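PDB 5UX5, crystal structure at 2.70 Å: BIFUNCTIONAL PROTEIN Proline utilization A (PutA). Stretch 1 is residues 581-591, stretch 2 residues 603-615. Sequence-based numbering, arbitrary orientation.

Stretch 1, residues 581-591: KFTPHNLVVVA
Stretch 2, residues 603-615: GGVFASLAAGAKA

Two glycines of the second stretch stand where a side chain would collide with the first. At Gly612 a CB would lie 2.8 Å from Pro584 CG, and its phi/psi of 117/5 would jam that CB against the preceding carbonyl as well; at Gly604 a CB would lie 2.9 Å from Val590 CG1. The first rule, then, is that glycine buys closeness.

The fold is a strand, helix and strand in miniature. Strand 587-591 (phi near -100 to -150, psi 109 to 140) runs antiparallel to helix 603-611, at 170° with axes 8.3 Å apart. Gly612 ends the helix in a Schellman motif, Ala613 N reaching Ser608 O at 2.9 Å and Gly612 N reaching Leu609 O at 2.9 Å. Reversed by this turn, the chain extends through Ala613 (-98/163) and Lys614 (-82/154) to pair parallel with the strand.

Register sets Leu587 beside Lys614 (CA-CA 4.7 Å) and Val588 beside Ala615 (4.9 Å). Lys614 bonds through both backbone polar atoms: its N donates to Asn586 O at 2.9 Å, and its O accepts from Val588 N at 2.9 Å, both nearly straight. CA-H...O contacts fill in, Leu587 CA to Lys614 O at 3.4 Å and Ala615 CA to Val588 O at 3.2 Å.

Leu587 (t, p) and Lys614 (m, p, p, t) share one sheet face; Val588 (t) and Ala615 share the other, which the helix covers. There Val588 CB meets Ser608 OG at 3.1 Å; Ser608 (m) spends its hydroxyl on its own helix, OG donating to Gly604 O at 3.0 Å. Val590 (t) lays CG2 3.5 Å from Gly604 C and 4.3 Å from Val605 CG2, while Val588 CG2 meets Ala613 CB at 4.1 Å.

Near the turn, Pro584 CB sits 3.0 Å from Ala611 O, and Phe582 (t, chi2 77°) presents its ring edge to that oxygen, CE2 at 3.5 Å.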

# COMPACT_ATOMS: atom_id res chain seq x y z
N LYS A 581 1.29 19.57 32.90
CA LYS A 581 1.69 18.27 33.44
C LYS A 581 0.58 17.26 33.22
O LYS A 581 -0.60 17.55 33.48
CB LYS A 581 2.05 18.35 34.94
CG LYS A 581 2.50 17.00 35.52
CD LYS A 581 2.88 17.02 37.01
CE LYS A 581 1.73 17.32 37.93
NZ LYS A 581 2.11 17.16 39.37
N PHE A 582 0.96 16.06 32.79
CA PHE A 582 0.00 15.01 32.45
C PHE A 582 -0.15 14.04 33.61
O PHE A 582 0.83 13.71 34.28
CB PHE A 582 0.45 14.28 31.18
CG PHE A 582 -0.39 13.11 30.79
CD1 PHE A 582 -1.64 13.31 30.17
CD2 PHE A 582 0.07 11.81 30.98
CE1 PHE A 582 -2.41 12.23 29.76
CE2 PHE A 582 -0.71 10.73 30.58
CZ PHE A 582 -1.95 10.95 29.96
N THR A 583 -1.38 13.63 33.88
CA THR A 583 -1.67 12.61 34.88
C THR A 583 -2.51 11.53 34.22
O THR A 583 -3.66 11.81 33.82
CB THR A 583 -2.40 13.21 36.08
OG1 THR A 583 -1.56 14.22 36.65
CG2 THR A 583 -2.70 12.13 37.13
N PRO A 584 -1.99 10.32 34.07
CA PRO A 584 -2.74 9.27 33.37
C PRO A 584 -3.96 8.80 34.13
O PRO A 584 -4.05 8.88 35.36
CB PRO A 584 -1.73 8.13 33.24
CG PRO A 584 -0.73 8.36 34.36
CD PRO A 584 -0.63 9.88 34.45
N HIS A 585 -4.93 8.31 33.36
CA HIS A 585 -6.00 7.45 33.85
C HIS A 585 -5.43 6.25 34.60
O HIS A 585 -4.27 5.87 34.39
CB HIS A 585 -6.84 6.93 32.66
CG HIS A 585 -7.59 7.99 31.92
ND1 HIS A 585 -7.90 7.87 30.58
CD2 HIS A 585 -8.15 9.15 32.33
CE1 HIS A 585 -8.59 8.93 30.19
NE2 HIS A 585 -8.76 9.72 31.23
N ASN A 586 -6.24 5.63 35.45
CA ASN A 586 -5.84 4.37 36.07
C ASN A 586 -6.17 3.15 35.23
O ASN A 586 -5.40 2.18 35.23
CB ASN A 586 -6.48 4.28 37.45
CG ASN A 586 -5.93 5.33 38.38
OD1 ASN A 586 -4.77 5.72 38.27
ND2 ASN A 586 -6.75 5.79 39.32
N LEU A 587 -7.29 3.18 34.49
CA LEU A 587 -7.82 2.00 33.81
C LEU A 587 -8.54 2.43 32.54
O LEU A 587 -9.41 3.30 32.59
CB LEU A 587 -8.79 1.23 34.72
CG LEU A 587 -9.56 -0.00 34.24
CD1 LEU A 587 -8.68 -1.14 33.71
CD2 LEU A 587 -10.42 -0.51 35.38
N VAL A 588 -8.16 1.83 31.41
CA VAL A 588 -8.85 2.02 30.14
C VAL A 588 -9.41 0.68 29.67
O VAL A 588 -8.73 -0.34 29.78
CB VAL A 588 -7.91 2.61 29.08
CG1 VAL A 588 -8.61 2.62 27.73
CG2 VAL A 588 -7.45 4.01 29.50
N VAL A 589 -10.62 0.70 29.12
CA VAL A 589 -11.22 -0.48 28.50
C VAL A 589 -11.14 -0.33 26.98
O VAL A 589 -11.49 0.74 26.43
CB VAL A 589 -12.67 -0.68 28.96
CG1 VAL A 589 -13.38 -1.76 28.09
CG2 VAL A 589 -12.69 -1.05 30.42
N VAL A 590 -10.67 -1.38 26.30
CA VAL A 590 -10.55 -1.39 24.84
C VAL A 590 -11.54 -2.40 24.28
O VAL A 590 -11.35 -3.62 24.42
CB VAL A 590 -9.12 -1.72 24.37
CG1 VAL A 590 -9.09 -1.74 22.86
CG2 VAL A 590 -8.14 -0.70 24.87
N ALA A 591 -12.58 -1.89 23.64
CA ALA A 591 -13.60 -2.71 22.99
C ALA A 591 -13.32 -2.66 21.48
O ALA A 591 -13.48 -1.61 20.85
CB ALA A 591 -15.00 -2.22 23.34
N GLY A 603 -3.63 -1.91 19.56
CA GLY A 603 -3.26 -0.52 19.50
C GLY A 603 -3.80 0.24 20.68
O GLY A 603 -3.09 1.06 21.28
N GLY A 604 -5.03 -0.04 21.07
CA GLY A 604 -5.61 0.58 22.25
C GLY A 604 -4.96 0.14 23.54
O GLY A 604 -4.80 0.94 24.46
N VAL A 605 -4.62 -1.14 23.65
CA VAL A 605 -3.88 -1.63 24.81
C VAL A 605 -2.51 -0.94 24.90
O VAL A 605 -2.13 -0.43 25.97
CB VAL A 605 -3.80 -3.17 24.77
CG1 VAL A 605 -2.81 -3.74 25.79
CG2 VAL A 605 -5.17 -3.74 25.05
N PHE A 606 -1.77 -0.89 23.80
CA PHE A 606 -0.46 -0.23 23.85
C PHE A 606 -0.59 1.26 24.20
O PHE A 606 0.24 1.80 24.95
CB PHE A 606 0.27 -0.44 22.54
CG PHE A 606 0.73 -1.86 22.31
CD1 PHE A 606 1.08 -2.67 23.38
CD2 PHE A 606 0.78 -2.40 21.04
CE1 PHE A 606 1.49 -3.98 23.18
CE2 PHE A 606 1.17 -3.72 20.84
CZ PHE A 606 1.53 -4.51 21.90
N ALA A 607 -1.63 1.93 23.69
CA ALA A 607 -1.79 3.36 23.98
C ALA A 607 -2.08 3.61 25.45
O ALA A 607 -1.54 4.56 26.05
CB ALA A 607 -2.90 3.95 23.10
N SER A 608 -2.90 2.75 26.06
CA SER A 608 -3.20 2.85 27.48
C SER A 608 -1.94 2.63 28.32
O SER A 608 -1.68 3.38 29.27
CB SER A 608 -4.26 1.83 27.87
OG SER A 608 -5.48 2.02 27.17
N LEU A 609 -1.19 1.57 28.00
CA LEU A 609 0.04 1.30 28.74
C LEU A 609 1.02 2.46 28.62
O LEU A 609 1.56 2.92 29.62
CB LEU A 609 0.69 0.00 28.27
CG LEU A 609 0.04 -1.35 28.52
CD1 LEU A 609 1.08 -2.39 28.20
CD2 LEU A 609 -0.40 -1.48 29.95
N ALA A 610 1.26 2.93 27.39
CA ALA A 610 2.14 4.08 27.20
C ALA A 610 1.69 5.29 28.03
O ALA A 610 2.53 6.04 28.56
CB ALA A 610 2.18 4.43 25.72
N ALA A 611 0.39 5.51 28.17
CA ALA A 611 -0.07 6.66 28.93
C ALA A 611 0.17 6.46 30.42
O ALA A 611 0.31 7.44 31.16
CB ALA A 611 -1.54 6.92 28.66
N GLY A 612 0.22 5.22 30.87
CA GLY A 612 0.34 4.98 32.30
C GLY A 612 -0.82 4.26 32.95
O GLY A 612 -0.85 4.10 34.17
N ALA A 613 -1.79 3.82 32.16
CA ALA A 613 -2.96 3.14 32.68
C ALA A 613 -2.81 1.62 32.58
O ALA A 613 -1.94 1.10 31.89
CB ALA A 613 -4.21 3.59 31.92
N LYS A 614 -3.66 0.93 33.34
CA LYS A 614 -3.94 -0.49 33.10
C LYS A 614 -4.99 -0.61 31.99
O LYS A 614 -5.75 0.32 31.72
CB LYS A 614 -4.43 -1.19 34.38
CG LYS A 614 -3.29 -1.60 35.35
CD LYS A 614 -2.60 -0.45 36.08
CE LYS A 614 -3.28 -0.14 37.42
NZ LYS A 614 -3.19 1.30 37.85
N ALA A 615 -4.99 -1.74 31.28
CA ALA A 615 -5.94 -1.91 30.19
C ALA A 615 -6.70 -3.21 30.30
O ALA A 615 -6.11 -4.27 30.58
CB ALA A 615 -5.25 -1.84 28.83